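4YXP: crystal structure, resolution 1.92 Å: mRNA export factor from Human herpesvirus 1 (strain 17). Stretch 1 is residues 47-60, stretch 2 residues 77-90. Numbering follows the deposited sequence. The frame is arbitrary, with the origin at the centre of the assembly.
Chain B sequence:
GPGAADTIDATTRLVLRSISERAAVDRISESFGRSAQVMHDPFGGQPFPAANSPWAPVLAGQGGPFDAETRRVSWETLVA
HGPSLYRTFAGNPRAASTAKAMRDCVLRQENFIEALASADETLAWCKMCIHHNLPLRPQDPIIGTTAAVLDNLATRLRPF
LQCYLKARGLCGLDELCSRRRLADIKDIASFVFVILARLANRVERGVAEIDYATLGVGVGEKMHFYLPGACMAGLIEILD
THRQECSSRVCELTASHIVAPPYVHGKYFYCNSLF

Stretch 1 47-60: PFPAANSPWAPVLA
Stretch 2, residues 77-90: TLVAHGPSLYRTFA

The indole of Trp-55 hydrogen-bonds a backbone carbonyl beside a kink in a helix. The helix kinks where Pro-83 N, which carries no hydrogen, and Ser-84 N make no bond to the turn before. Beside the kink, the carbonyl of His-81 has no helical bond from Leu-85 N; Trp-55 NE1 donates to His-81 O at 2.8 Å, with an N-H...O angle of 155°. The same carbonyl also receives a weak bond from Ser-84 N, 3.2 Å from His-81 O.

The helix spans all of residues 77-90 and runs beyond both ends. Against it lies a stretch that is mostly loop: a type II turn from Ala-50 to Ser-53, a type I turn from Ser-53 to Ala-56, then a weakly bonded helical segment at about 56-59. Ser-53 (chi1 t) braces the second turn, its OG accepting from Trp-55 N at 3.0 Å. From Phe-48 to Pro-54 the loop runs opposite to the helix, and Trp-55 turns back to Leu-85. Register is set by CA-CA distances of 7.2 Å for Phe-48 to Thr-88, 7.5 Å for Ser-53 to Ser-84, 7.5 Å for Pro-54 to His-81 and 6.7 Å for Trp-55 to Leu-85.

Trp-55 (chi1 m, chi2 95°) is covered most by the other stretch. Leu-85 (t, p) lays its CB over one indole face, 3.6 Å from the centroid of the five-membered ring and 11° off its normal. The hydrogen-bonded His-81 O lies at the ring edge, near the plane, so one side chain combines directional and apolar contacts. Farther along that edge, Leu-78 CD1 sits 4.3 Å from Trp-55 CH2. Pro-54 places CG over the imidazole face of His-81 (chi1 m, chi2 180°), 4.2 Å from the ring centroid.

Four residues after Trp-55, Leu-59 (m, t) packs on the same leucine, its CD2 3.6 Å from Leu-85 CD1. Thr-88 (m) serves two chemistries: its CG2 lies 3.6 Å from Phe-48 CD1, and its OG1 binds both waters. Phe-48 (chi1 m, chi2 -65°) meets Phe-89 (chi1 m, chi2 -21°) obliquely, with CZ of Phe-48 3.8 Å from CD1 of Phe-89 and the planes at 52°.

Water fills the polar gaps. Water 1 donates to Pro-49 O at 2.6 Å and lies 2.8 Å from Thr-88 OG1. Water 2 joins three hydroxyls, at 2.7 Å from Ser-53 OG, 2.9 Å from Ser-84 OG and 2.7 Å from Thr-88 OG1. The rule is a single direct hydrogen bond at the kink, flanked by apolar packing and solvent bridges.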

# COMPACT_ATOMS: atom_id res chain seq x y z
N PRO B 47 -28.85 -6.85 -1.03
CA PRO B 47 -28.20 -5.80 -1.83
C PRO B 47 -28.85 -4.44 -1.60
O PRO B 47 -29.90 -4.37 -0.96
CB PRO B 47 -28.43 -6.27 -3.26
CG PRO B 47 -29.71 -7.02 -3.20
CD PRO B 47 -29.74 -7.68 -1.85
N PHE B 48 -28.24 -3.37 -2.10
CA PHE B 48 -28.89 -2.07 -2.10
C PHE B 48 -30.14 -2.14 -2.96
O PHE B 48 -30.09 -2.67 -4.07
CB PHE B 48 -27.96 -0.97 -2.65
CG PHE B 48 -26.86 -0.56 -1.71
CD1 PHE B 48 -27.15 0.07 -0.51
CD2 PHE B 48 -25.53 -0.76 -2.05
CE1 PHE B 48 -26.13 0.46 0.34
CE2 PHE B 48 -24.52 -0.37 -1.21
CZ PHE B 48 -24.81 0.24 -0.01
N PRO B 49 -31.28 -1.62 -2.46
CA PRO B 49 -32.40 -1.41 -3.38
C PRO B 49 -32.02 -0.38 -4.44
O PRO B 49 -31.43 0.64 -4.08
CB PRO B 49 -33.53 -0.90 -2.47
CG PRO B 49 -33.13 -1.31 -1.09
CD PRO B 49 -31.64 -1.29 -1.07
N ALA B 50 -32.35 -0.63 -5.70
CA ALA B 50 -31.87 0.23 -6.78
C ALA B 50 -32.98 0.70 -7.73
O ALA B 50 -32.70 1.23 -8.80
CB ALA B 50 -30.79 -0.49 -7.57
N ALA B 51 -34.23 0.51 -7.33
CA ALA B 51 -35.35 0.90 -8.17
C ALA B 51 -35.42 2.41 -8.33
O ALA B 51 -35.43 3.15 -7.35
CB ALA B 51 -36.66 0.37 -7.60
N ASN B 52 -35.47 2.87 -9.58
CA ASN B 52 -35.55 4.29 -9.90
C ASN B 52 -34.42 5.10 -9.28
O ASN B 52 -34.60 6.25 -8.89
CB ASN B 52 -36.90 4.86 -9.45
CG ASN B 52 -38.04 4.40 -10.33
OD1 ASN B 52 -38.61 3.33 -10.12
ND2 ASN B 52 -38.38 5.21 -11.32
N SER B 53 -33.24 4.48 -9.18
CA SER B 53 -32.04 5.19 -8.75
C SER B 53 -31.13 5.45 -9.94
O SER B 53 -30.84 4.53 -10.70
CB SER B 53 -31.29 4.39 -7.68
OG SER B 53 -30.02 4.97 -7.40
N PRO B 54 -30.67 6.70 -10.11
CA PRO B 54 -29.68 6.93 -11.17
C PRO B 54 -28.33 6.28 -10.86
O PRO B 54 -27.44 6.27 -11.71
CB PRO B 54 -29.55 8.46 -11.20
CG PRO B 54 -29.91 8.89 -9.82
CD PRO B 54 -30.96 7.93 -9.35
N TRP B 55 -28.18 5.74 -9.65
CA TRP B 55 -26.94 5.10 -9.23
C TRP B 55 -27.00 3.58 -9.36
O TRP B 55 -26.08 2.88 -8.93
CB TRP B 55 -26.61 5.47 -7.78
CG TRP B 55 -26.40 6.93 -7.55
CD1 TRP B 55 -27.33 7.84 -7.13
CD2 TRP B 55 -25.18 7.65 -7.73
NE1 TRP B 55 -26.76 9.09 -7.04
CE2 TRP B 55 -25.44 9.00 -7.40
CE3 TRP B 55 -23.89 7.29 -8.14
CZ2 TRP B 55 -24.45 9.98 -7.47
CZ3 TRP B 55 -22.92 8.27 -8.20
CH2 TRP B 55 -23.20 9.60 -7.87
N ALA B 56 -28.08 3.08 -9.95
CA ALA B 56 -28.30 1.63 -10.01
C ALA B 56 -27.08 0.85 -10.52
O ALA B 56 -26.78 -0.22 -9.99
CB ALA B 56 -29.51 1.34 -10.90
N PRO B 57 -26.38 1.37 -11.54
CA PRO B 57 -25.21 0.63 -12.04
C PRO B 57 -24.11 0.37 -11.00
O PRO B 57 -23.45 -0.67 -11.08
CB PRO B 57 -24.68 1.55 -13.15
CG PRO B 57 -25.89 2.28 -13.62
CD PRO B 57 -26.70 2.53 -12.39
N VAL B 58 -23.90 1.28 -10.06
CA VAL B 58 -22.85 1.10 -9.06
C VAL B 58 -23.40 0.63 -7.72
O VAL B 58 -22.65 0.49 -6.75
CB VAL B 58 -22.03 2.41 -8.87
CG1 VAL B 58 -21.27 2.76 -10.14
CG2 VAL B 58 -22.93 3.57 -8.44
N LEU B 59 -24.70 0.36 -7.66
CA LEU B 59 -25.32 -0.14 -6.43
C LEU B 59 -25.44 -1.66 -6.42
O LEU B 59 -25.63 -2.27 -5.36
CB LEU B 59 -26.70 0.49 -6.22
CG LEU B 59 -26.73 1.95 -5.76
CD1 LEU B 59 -28.17 2.44 -5.66
CD2 LEU B 59 -26.02 2.13 -4.44
N ALA B 60 -25.34 -2.28 -7.59
CA ALA B 60 -25.42 -3.74 -7.68
C ALA B 60 -24.06 -4.39 -7.43
O ALA B 60 -23.04 -3.71 -7.32
CB ALA B 60 -25.95 -4.14 -9.05
N THR B 77 -23.52 17.42 -11.60
CA THR B 77 -24.28 16.17 -11.52
C THR B 77 -24.16 15.56 -10.13
O THR B 77 -25.14 15.02 -9.59
CB THR B 77 -23.80 15.16 -12.59
OG1 THR B 77 -24.10 15.66 -13.89
CG2 THR B 77 -24.47 13.80 -12.41
N LEU B 78 -22.98 15.63 -9.54
CA LEU B 78 -22.77 15.09 -8.20
C LEU B 78 -23.61 15.87 -7.19
O LEU B 78 -24.18 15.29 -6.25
CB LEU B 78 -21.28 15.15 -7.82
CG LEU B 78 -20.87 14.60 -6.45
CD1 LEU B 78 -21.30 13.16 -6.25
CD2 LEU B 78 -19.36 14.72 -6.28
N VAL B 79 -23.71 17.18 -7.37
CA VAL B 79 -24.51 18.00 -6.47
C VAL B 79 -25.97 17.59 -6.60
O VAL B 79 -26.69 17.51 -5.60
CB VAL B 79 -24.30 19.50 -6.76
CG1 VAL B 79 -25.39 20.35 -6.12
CG2 VAL B 79 -22.93 19.94 -6.25
N ALA B 80 -26.41 17.31 -7.82
CA ALA B 80 -27.81 16.99 -8.08
C ALA B 80 -28.17 15.58 -7.61
O ALA B 80 -29.22 15.37 -6.99
CB ALA B 80 -28.11 17.13 -9.57
N HIS B 81 -27.30 14.61 -7.89
CA HIS B 81 -27.61 13.20 -7.64
C HIS B 81 -27.01 12.67 -6.34
O HIS B 81 -27.37 11.58 -5.90
CB HIS B 81 -27.11 12.35 -8.81
CG HIS B 81 -27.87 12.56 -10.07
ND1 HIS B 81 -27.58 11.89 -11.24
CD2 HIS B 81 -28.93 13.36 -10.36
CE1 HIS B 81 -28.42 12.26 -12.19
NE2 HIS B 81 -29.25 13.16 -11.68
N GLY B 82 -26.11 13.43 -5.74
CA GLY B 82 -25.47 13.02 -4.50
C GLY B 82 -26.42 12.64 -3.38
O GLY B 82 -26.29 11.57 -2.78
N PRO B 83 -27.39 13.51 -3.07
CA PRO B 83 -28.33 13.23 -1.98
C PRO B 83 -29.04 11.88 -2.12
O PRO B 83 -29.32 11.23 -1.11
CB PRO B 83 -29.33 14.39 -2.08
CG PRO B 83 -28.50 15.51 -2.60
CD PRO B 83 -27.57 14.88 -3.60
N SER B 84 -29.32 11.46 -3.35
CA SER B 84 -30.00 10.19 -3.60
C SER B 84 -29.15 9.01 -3.13
O SER B 84 -29.63 8.12 -2.43
CB SER B 84 -30.32 10.04 -5.09
OG SER B 84 -30.86 8.76 -5.37
N LEU B 85 -27.88 9.00 -3.52
CA LEU B 85 -26.98 7.92 -3.14
C LEU B 85 -26.79 7.93 -1.62
O LEU B 85 -26.76 6.88 -0.98
CB LEU B 85 -25.63 8.07 -3.85
CG LEU B 85 -24.59 6.97 -3.58
CD1 LEU B 85 -25.08 5.62 -4.08
CD2 LEU B 85 -23.25 7.33 -4.21
N TYR B 86 -26.67 9.14 -1.07
CA TYR B 86 -26.52 9.33 0.37
C TYR B 86 -27.68 8.67 1.10
O TYR B 86 -27.48 7.95 2.08
CB TYR B 86 -26.47 10.83 0.68
CG TYR B 86 -26.29 11.20 2.14
CD1 TYR B 86 -27.32 11.06 3.05
CD2 TYR B 86 -25.09 11.73 2.59
CE1 TYR B 86 -27.16 11.41 4.38
CE2 TYR B 86 -24.92 12.09 3.92
CZ TYR B 86 -25.96 11.92 4.81
OH TYR B 86 -25.80 12.28 6.13
N ARG B 87 -28.88 8.91 0.59
CA ARG B 87 -30.10 8.37 1.18
C ARG B 87 -30.11 6.84 1.12
O ARG B 87 -30.53 6.17 2.06
CB ARG B 87 -31.32 8.95 0.44
CG ARG B 87 -32.60 8.98 1.25
CD ARG B 87 -33.54 10.08 0.76
NE ARG B 87 -33.99 9.87 -0.62
CZ ARG B 87 -33.68 10.65 -1.65
NH1 ARG B 87 -32.90 11.72 -1.51
NH2 ARG B 87 -34.16 10.36 -2.86
N THR B 88 -29.61 6.29 0.02
CA THR B 88 -29.52 4.84 -0.16
C THR B 88 -28.53 4.23 0.84
O THR B 88 -28.82 3.19 1.45
CB THR B 88 -29.10 4.50 -1.61
OG1 THR B 88 -30.14 4.90 -2.51
CG2 THR B 88 -28.84 3.00 -1.78
N PHE B 89 -27.37 4.85 1.01
CA PHE B 89 -26.40 4.41 2.01
C PHE B 89 -27.01 4.39 3.40
O PHE B 89 -26.96 3.38 4.10
CB PHE B 89 -25.17 5.33 2.04
CG PHE B 89 -24.24 5.17 0.86
CD1 PHE B 89 -24.24 4.02 0.09
CD2 PHE B 89 -23.36 6.19 0.54
CE1 PHE B 89 -23.38 3.89 -0.99
CE2 PHE B 89 -22.50 6.07 -0.53
CZ PHE B 89 -22.50 4.92 -1.30
N ALA B 90 -27.59 5.52 3.81
CA ALA B 90 -28.08 5.69 5.17
C ALA B 90 -29.27 4.78 5.47
O ALA B 90 -29.46 4.34 6.60
CB ALA B 90 -28.46 7.14 5.41
O HOH W 1 -32.04 2.90 -2.91
O HOH W 2 -29.82 6.09 -4.91